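PDB 3LHH: CBS domain protein from Shewanella oneidensis, which binds adenosine monophosphate with its paired CBS domains and is one piece of a longer membrane protein, probably of the CorC/CNNM type. Local coordinates for residues L47-S52 with K150-L155; H75-V80 with V89-A94. All coordinates share one frame; numbering follows the deposited sequence. Where two conformers were deposited one is given.

How the contacts relate
Both contacts are antiparallel strand pairings, partly buried, and both border the AMP site, yet they differ in reach. Contact 1 joins residues almost a hundred positions apart: 47-52, in the first CBS domain, lies along 150-155 in the second, adding a short outer strand to the four-stranded sheet. Contact 2 is local, a beta hairpin within the first CBS domain and nested in the loop that contact 1 closes. It is the more buried of the two, seven of its twelve touching residues against three of eight. Contact 1 bonds to a ribose hydroxyl and lays Val49 against the ribose and adenine; contact 2 bonds to the phosphate and to the adenine amino group. Leu152 CD2 touches Pro79 CG at 3.8 Å.

Contact 1: residues L47-S52 with K150-L155; sequences LMVPRS and KGLVTL. With AMP (adenosine monophosphate), chain B.
Val49 and Leu152 form an antiparallel hydrogen-bonded pair, with Val49 N to Leu152 O at 2.7 Å and Leu152 N to Val49 O at 2.9 Å. Arg51 N reaches Lys150 O at 3.2 Å. Strand 49-50 is thus a short outermost strand along 149-154, through which the first CBS domain extends the sheet of the second and both line the AMP pocket. Lys150 and Gly151 both face Val142, a classic beta bulge; a CB on Gly151 would be pressed against the preceding carbonyl O and would run into Val49 O. The Val49 and Leu152 side chains lie side by side, Val49 CB to Leu152 CD1 3.7 Å. Val49 CG1, anti to the backbone N (chi1 173°), meets AMP N3 at 3.9 Å, and Val49 CG2 lies against Leu152 CD1 and, at 3.7 Å, AMP O2'. An alanine here, lacking both methyls, would probably open a gap between Leu152 CD1 and the nucleotide's N3 and O2'. Thr154 OG1 donates to AMP O3' at 2.7 Å while capping Asp157 N. Selenomethionine Met48 lays its SE against Lys150 CB, and Arg51 forms a salt bridge with Asp86. Leu47 and Val153 pack on Met158 of helix 155-163, Val153 also on Phe132 of helix 125-135.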
loop_
_atom_site.group_PDB
_atom_site.type_symbol
_atom_site.label_atom_id
_atom_site.label_comp_id
_atom_site.label_asym_id
_atom_site.label_seq_id
_atom_site.Cartn_x
_atom_site.Cartn_y
_atom_site.Cartn_z
ATOM N N LEU A 47 3.567 10.169 10.254
ATOM C CA LEU A 47 3.455 8.711 10.372
ATOM C C LEU A 47 3.429 8.094 8.981
ATOM O O LEU A 47 3.494 6.879 8.803
ATOM C CB LEU A 47 2.185 8.325 11.130
ATOM C CG LEU A 47 1.858 9.172 12.364
ATOM C CD1 LEU A 47 1.400 10.568 11.964
ATOM C CD2 LEU A 47 0.802 8.506 13.213
HETATM N N MSE A 48 3.345 8.970 7.994
HETATM C CA MSE A 48 3.188 8.583 6.609
HETATM C C MSE A 48 4.456 8.010 6.001
HETATM O O MSE A 48 5.557 8.479 6.289
HETATM C CB MSE A 48 2.801 9.830 5.827
HETATM C CG MSE A 48 2.334 9.590 4.439
HETATM SE SE MSE A 48 1.352 11.167 3.905
HETATM C CE MSE A 48 2.799 12.465 3.876
ATOM N N VAL A 49 4.302 6.993 5.157
ATOM C CA VAL A 49 5.355 6.646 4.207
ATOM C C VAL A 49 5.183 7.564 2.984
ATOM O O VAL A 49 4.209 7.427 2.254
ATOM C CB VAL A 49 5.257 5.180 3.747
ATOM C CG1 VAL A 49 6.256 4.903 2.619
ATOM C CG2 VAL A 49 5.466 4.208 4.923
ATOM N N PRO A 50 6.125 8.499 2.765
ATOM C CA PRO A 50 6.035 9.476 1.667
ATOM C C PRO A 50 5.955 8.779 0.313
ATOM O O PRO A 50 6.550 7.713 0.154
ATOM C CB PRO A 50 7.371 10.229 1.749
ATOM C CG PRO A 50 7.991 9.836 3.072
ATOM C CD PRO A 50 7.470 8.476 3.370
ATOM N N ARG A 51 5.269 9.378 -0.656
ATOM C CA ARG A 51 5.156 8.768 -1.981
ATOM C C ARG A 51 6.503 8.388 -2.611
ATOM O O ARG A 51 6.570 7.457 -3.404
ATOM C CB ARG A 51 4.365 9.656 -2.936
ATOM C CG ARG A 51 4.975 11.015 -3.174
ATOM C CD ARG A 51 4.129 11.841 -4.134
ATOM N NE ARG A 51 4.338 11.483 -5.545
ATOM C CZ ARG A 51 3.346 11.321 -6.412
ATOM N NH1 ARG A 51 2.076 11.479 -6.027
ATOM N NH2 ARG A 51 3.612 11.013 -7.663
ATOM N N SER A 52 7.574 9.097 -2.274
ATOM C CA SER A 52 8.879 8.757 -2.848
ATOM C C SER A 52 9.477 7.477 -2.257
ATOM O O SER A 52 10.323 6.833 -2.883
ATOM C CB SER A 52 9.866 9.919 -2.721
ATOM O OG SER A 52 10.203 10.163 -1.373
ATOM N N LYS A 150 -0.148 11.524 -1.587
ATOM C CA LYS A 150 0.921 12.095 -0.759
ATOM C C LYS A 150 1.769 11.008 -0.101
ATOM O O LYS A 150 2.890 11.257 0.327
ATOM C CB LYS A 150 0.324 12.976 0.358
ATOM C CG LYS A 150 0.043 14.404 -0.044
ATOM C CD LYS A 150 1.339 15.141 -0.390
ATOM C CE LYS A 150 1.225 15.907 -1.717
ATOM N NZ LYS A 150 2.390 15.661 -2.653
ATOM N N GLY A 151 1.211 9.814 0.020
ATOM C CA GLY A 151 1.893 8.746 0.715
ATOM C C GLY A 151 0.940 7.662 1.171
ATOM O O GLY A 151 -0.206 7.605 0.723
ATOM N N LEU A 152 1.417 6.795 2.055
ATOM C CA LEU A 152 0.567 5.754 2.601
ATOM C C LEU A 152 0.800 5.593 4.086
ATOM O O LEU A 152 1.870 5.932 4.600
ATOM C CB LEU A 152 0.762 4.419 1.868
ATOM C CG LEU A 152 2.111 3.714 1.930
ATOM C CD1 LEU A 152 2.309 2.967 3.235
ATOM C CD2 LEU A 152 2.188 2.751 0.756
ATOM N N VAL A 153 -0.224 5.107 4.775
ATOM C CA VAL A 153 -0.105 4.766 6.193
ATOM C C VAL A 153 -0.411 3.288 6.395
ATOM O O VAL A 153 -1.342 2.753 5.791
ATOM C CB VAL A 153 -1.049 5.623 7.053
ATOM C CG1 VAL A 153 -0.801 5.366 8.550
ATOM C CG2 VAL A 153 -0.811 7.054 6.762
ATOM N N THR A 154 0.377 2.623 7.238
ATOM C CA THR A 154 0.092 1.241 7.594
ATOM C C THR A 154 -0.462 1.105 9.023
ATOM O O THR A 154 -0.172 1.902 9.911
ATOM C CB THR A 154 1.337 0.336 7.463
ATOM O OG1 THR A 154 2.290 0.683 8.474
ATOM C CG2 THR A 154 1.977 0.481 6.086
ATOM N N LEU A 155 -1.251 0.067 9.240
ATOM C CA LEU A 155 -1.747 -0.223 10.580
ATOM C C LEU A 155 -0.552 -0.401 11.512
ATOM O O LEU A 155 -0.518 0.149 12.624
ATOM C CB LEU A 155 -2.592 -1.490 10.554
ATOM C CG LEU A 155 -3.047 -1.984 11.925
ATOM C CD1 LEU A 155 -4.037 -1.015 12.502
ATOM C CD2 LEU A 155 -3.644 -3.382 11.802
HETATM P P AMP B . 6.430 -4.864 6.294
HETATM O O1P AMP B . 7.763 -4.560 5.643
HETATM O O2P AMP B . 5.403 -5.379 5.324
HETATM O O3P AMP B . 6.500 -5.621 7.599
HETATM O "O5'" AMP B . 5.998 -3.397 6.776
HETATM C "C5'" AMP B . 6.770 -2.722 7.774
HETATM C "C4'" AMP B . 6.794 -1.216 7.506
HETATM O "O4'" AMP B . 7.421 -0.913 6.249
HETATM C "C3'" AMP B . 5.398 -0.615 7.383
HETATM O "O3'" AMP B . 4.803 -0.310 8.658
HETATM C "C2'" AMP B . 5.664 0.619 6.548
HETATM O "O2'" AMP B . 6.315 1.555 7.409
HETATM C "C1'" AMP B . 6.719 0.143 5.567
HETATM N N9 AMP B . 6.147 -0.440 4.317
HETATM C C8 AMP B . 5.382 -1.546 4.231
HETATM N N7 AMP B . 5.047 -1.834 2.951
HETATM C C5 AMP B . 5.605 -0.880 2.184
HETATM C C6 AMP B . 5.658 -0.596 0.735
HETATM N N6 AMP B . 5.021 -1.388 -0.170
HETATM N N1 AMP B . 6.372 0.476 0.345
HETATM C C2 AMP B . 7.017 1.268 1.234
HETATM N N3 AMP B . 7.007 1.065 2.566
HETATM C C4 AMP B . 6.326 0.025 3.086
HETATM O O HOH W 1 2.829 4.363 7.759
#

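Contact 2: residues H75-V80 with V89-A94. With AMP (adenosine monophosphate), chain B.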
loop_
_atom_site.group_PDB
_atom_site.type_symbol
_atom_site.label_atom_id
_atom_site.label_comp_id
_atom_site.label_asym_id
_atom_site.label_seq_id
_atom_site.Cartn_x
_atom_site.Cartn_y
_atom_site.Cartn_z
ATOM N N HIS A 75 8.866 -6.150 2.171
ATOM C CA HIS A 75 7.447 -5.820 2.438
ATOM C C HIS A 75 6.432 -6.920 2.151
ATOM O O HIS A 75 6.547 -7.627 1.168
ATOM C CB HIS A 75 7.032 -4.552 1.697
ATOM C CG HIS A 75 7.921 -3.388 1.985
ATOM N ND1 HIS A 75 8.283 -3.037 3.272
ATOM C CD2 HIS A 75 8.529 -2.500 1.162
ATOM C CE1 HIS A 75 9.072 -1.977 3.224
ATOM N NE2 HIS A 75 9.234 -1.631 1.957
ATOM N N SER A 76 5.420 -7.039 3.009
ATOM C CA SER A 76 4.379 -8.046 2.820
ATOM C C SER A 76 3.340 -7.657 1.782
ATOM O O SER A 76 2.715 -8.522 1.167
ATOM C CB SER A 76 3.644 -8.328 4.156
ATOM O OG SER A 76 4.555 -8.762 5.139
ATOM N N ARG A 77 3.109 -6.360 1.625
ATOM C CA ARG A 77 2.082 -5.891 0.700
ATOM C C ARG A 77 2.600 -4.758 -0.189
ATOM O O ARG A 77 3.384 -3.928 0.243
ATOM C CB ARG A 77 0.819 -5.443 1.459
ATOM C CG ARG A 77 0.360 -6.414 2.552
ATOM C CD ARG A 77 -1.079 -6.154 3.010
ATOM N NE ARG A 77 -2.043 -6.822 2.140
ATOM C CZ ARG A 77 -2.252 -8.137 2.129
ATOM N NH1 ARG A 77 -1.569 -8.935 2.945
ATOM N NH2 ARG A 77 -3.140 -8.656 1.294
ATOM N N PHE A 78 2.147 -4.740 -1.438
ATOM C CA PHE A 78 2.595 -3.726 -2.395
ATOM C C PHE A 78 1.418 -3.053 -3.066
ATOM O O PHE A 78 0.565 -3.733 -3.624
ATOM C CB PHE A 78 3.466 -4.374 -3.465
ATOM C CG PHE A 78 4.749 -4.942 -2.925
ATOM C CD1 PHE A 78 5.899 -4.181 -2.920
ATOM C CD2 PHE A 78 4.796 -6.226 -2.401
ATOM C CE1 PHE A 78 7.111 -4.708 -2.422
ATOM C CE2 PHE A 78 5.992 -6.751 -1.892
ATOM C CZ PHE A 78 7.142 -5.985 -1.905
ATOM N N PRO A 79 1.382 -1.709 -3.025
ATOM C CA PRO A 79 0.460 -0.946 -3.861
ATOM C C PRO A 79 0.733 -1.286 -5.315
ATOM O O PRO A 79 1.887 -1.507 -5.692
ATOM C CB PRO A 79 0.855 0.510 -3.585
ATOM C CG PRO A 79 1.680 0.450 -2.270
ATOM C CD PRO A 79 2.363 -0.853 -2.336
ATOM N N VAL A 80 -0.322 -1.333 -6.116
ATOM C CA VAL A 80 -0.228 -1.667 -7.527
ATOM C C VAL A 80 -0.857 -0.561 -8.338
ATOM O O VAL A 80 -2.005 -0.170 -8.103
ATOM C CB VAL A 80 -1.019 -2.937 -7.868
ATOM C CG1 VAL A 80 -0.938 -3.210 -9.362
ATOM C CG2 VAL A 80 -0.502 -4.111 -7.070
ATOM N N VAL A 89 -4.234 1.187 -8.587
ATOM C CA VAL A 89 -5.348 0.288 -8.845
ATOM C C VAL A 89 -5.727 -0.539 -7.607
ATOM O O VAL A 89 -6.860 -1.001 -7.498
ATOM C CB VAL A 89 -5.061 -0.623 -10.051
ATOM C CG1 VAL A 89 -6.087 -1.723 -10.143
ATOM C CG2 VAL A 89 -5.075 0.199 -11.332
ATOM N N GLY A 90 -4.779 -0.707 -6.680
ATOM C CA GLY A 90 -4.996 -1.492 -5.473
ATOM C C GLY A 90 -3.700 -2.006 -4.851
ATOM O O GLY A 90 -2.663 -1.361 -4.907
ATOM N N ILE A 91 -3.762 -3.196 -4.279
ATOM C CA ILE A 91 -2.696 -3.690 -3.424
ATOM C C ILE A 91 -2.555 -5.189 -3.624
ATOM O O ILE A 91 -3.527 -5.871 -3.938
ATOM C CB ILE A 91 -3.025 -3.407 -1.946
ATOM C CG1 ILE A 91 -2.897 -1.920 -1.636
ATOM C CG2 ILE A 91 -2.127 -4.190 -1.017
ATOM C CD1 ILE A 91 -3.595 -1.547 -0.338
ATOM N N ILE A 92 -1.344 -5.699 -3.445
ATOM C CA ILE A 92 -1.086 -7.114 -3.656
ATOM C C ILE A 92 -0.337 -7.648 -2.454
ATOM O O ILE A 92 0.535 -6.968 -1.896
ATOM C CB ILE A 92 -0.260 -7.330 -4.949
ATOM C CG1 ILE A 92 -1.037 -8.203 -5.928
ATOM C CG2 ILE A 92 1.086 -7.954 -4.667
ATOM C CD1 ILE A 92 -1.217 -7.557 -7.283
ATOM N N SER A 93 -0.697 -8.863 -2.049
ATOM C CA SER A 93 0.036 -9.595 -1.034
ATOM C C SER A 93 1.225 -10.300 -1.679
ATOM O O SER A 93 1.062 -11.017 -2.667
ATOM C CB SER A 93 -0.879 -10.633 -0.388
ATOM O OG SER A 93 -0.117 -11.613 0.281
ATOM N N ALA A 94 2.416 -10.099 -1.128
ATOM C CA ALA A 94 3.596 -10.723 -1.695
ATOM C C ALA A 94 3.490 -12.249 -1.600
ATOM O O ALA A 94 3.826 -12.977 -2.541
ATOM C CB ALA A 94 4.840 -10.228 -0.985
HETATM P P AMP B . 6.430 -4.864 6.294
HETATM O O1P AMP B . 7.763 -4.560 5.643
HETATM O O2P AMP B . 5.403 -5.379 5.324
HETATM O O3P AMP B . 6.500 -5.621 7.599
HETATM O "O5'" AMP B . 5.998 -3.397 6.776
HETATM C "C5'" AMP B . 6.770 -2.722 7.774
HETATM C "C4'" AMP B . 6.794 -1.216 7.506
HETATM O "O4'" AMP B . 7.421 -0.913 6.249
HETATM C "C3'" AMP B . 5.398 -0.615 7.383
HETATM O "O3'" AMP B . 4.803 -0.310 8.658
HETATM C "C2'" AMP B . 5.664 0.619 6.548
HETATM O "O2'" AMP B . 6.315 1.555 7.409
HETATM C "C1'" AMP B . 6.719 0.143 5.567
HETATM N N9 AMP B . 6.147 -0.440 4.317
HETATM C C8 AMP B . 5.382 -1.546 4.231
HETATM N N7 AMP B . 5.047 -1.834 2.951
HETATM C C5 AMP B . 5.605 -0.880 2.184
HETATM C C6 AMP B . 5.658 -0.596 0.735
HETATM N N6 AMP B . 5.021 -1.388 -0.170
HETATM N N1 AMP B . 6.372 0.476 0.345
HETATM C C2 AMP B . 7.017 1.268 1.234
HETATM N N3 AMP B . 7.007 1.065 2.566
HETATM C C4 AMP B . 6.326 0.025 3.086
HETATM O O HOH W 2 2.627 -11.055 1.931
#
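Phe78 and Ile92 form a hydrogen-bonded pair of the antiparallel hairpin, with Phe78 N to Ile92 O at 2.8 Å and Ile92 N to Phe78 O at 2.7 Å. At the far end Val80 O accepts from both Val89 N and Gly90 N, which marks a classic beta bulge; at the near end Ala94 N donates to Ser76 O. Phe78 points its ring edge, CE2, at Ala94 CB, while Val80 CG2 meets Ile92 CD1 at 3.5 Å. Just before the strand, the His75 side chain leads away to the nucleotide. Its CB lies beside AMP N7, and CG over the adenine near C5 (3.4 Å). CD2 follows toward C6, CE1 sits 3.4 Å from C4, and NE2 is near N3, so one imidazole face covers the purine. ND1 meanwhile donates to AMP O1P at 2.9 Å, which, with the purine against its face, limits the rotation of the ring. Ser76 N adds a nearly straight bond (175°) to AMP O2P, and AMP N6 donates to Arg77 O at 3.0 Å. Phe78 and Ile92 face Leu57 of strand 57-58, with Phe78 and Ala94 also against Val70 of helix 63-71; Pro79 and Ile91 face Met139 and Phe141 of strand 139-143.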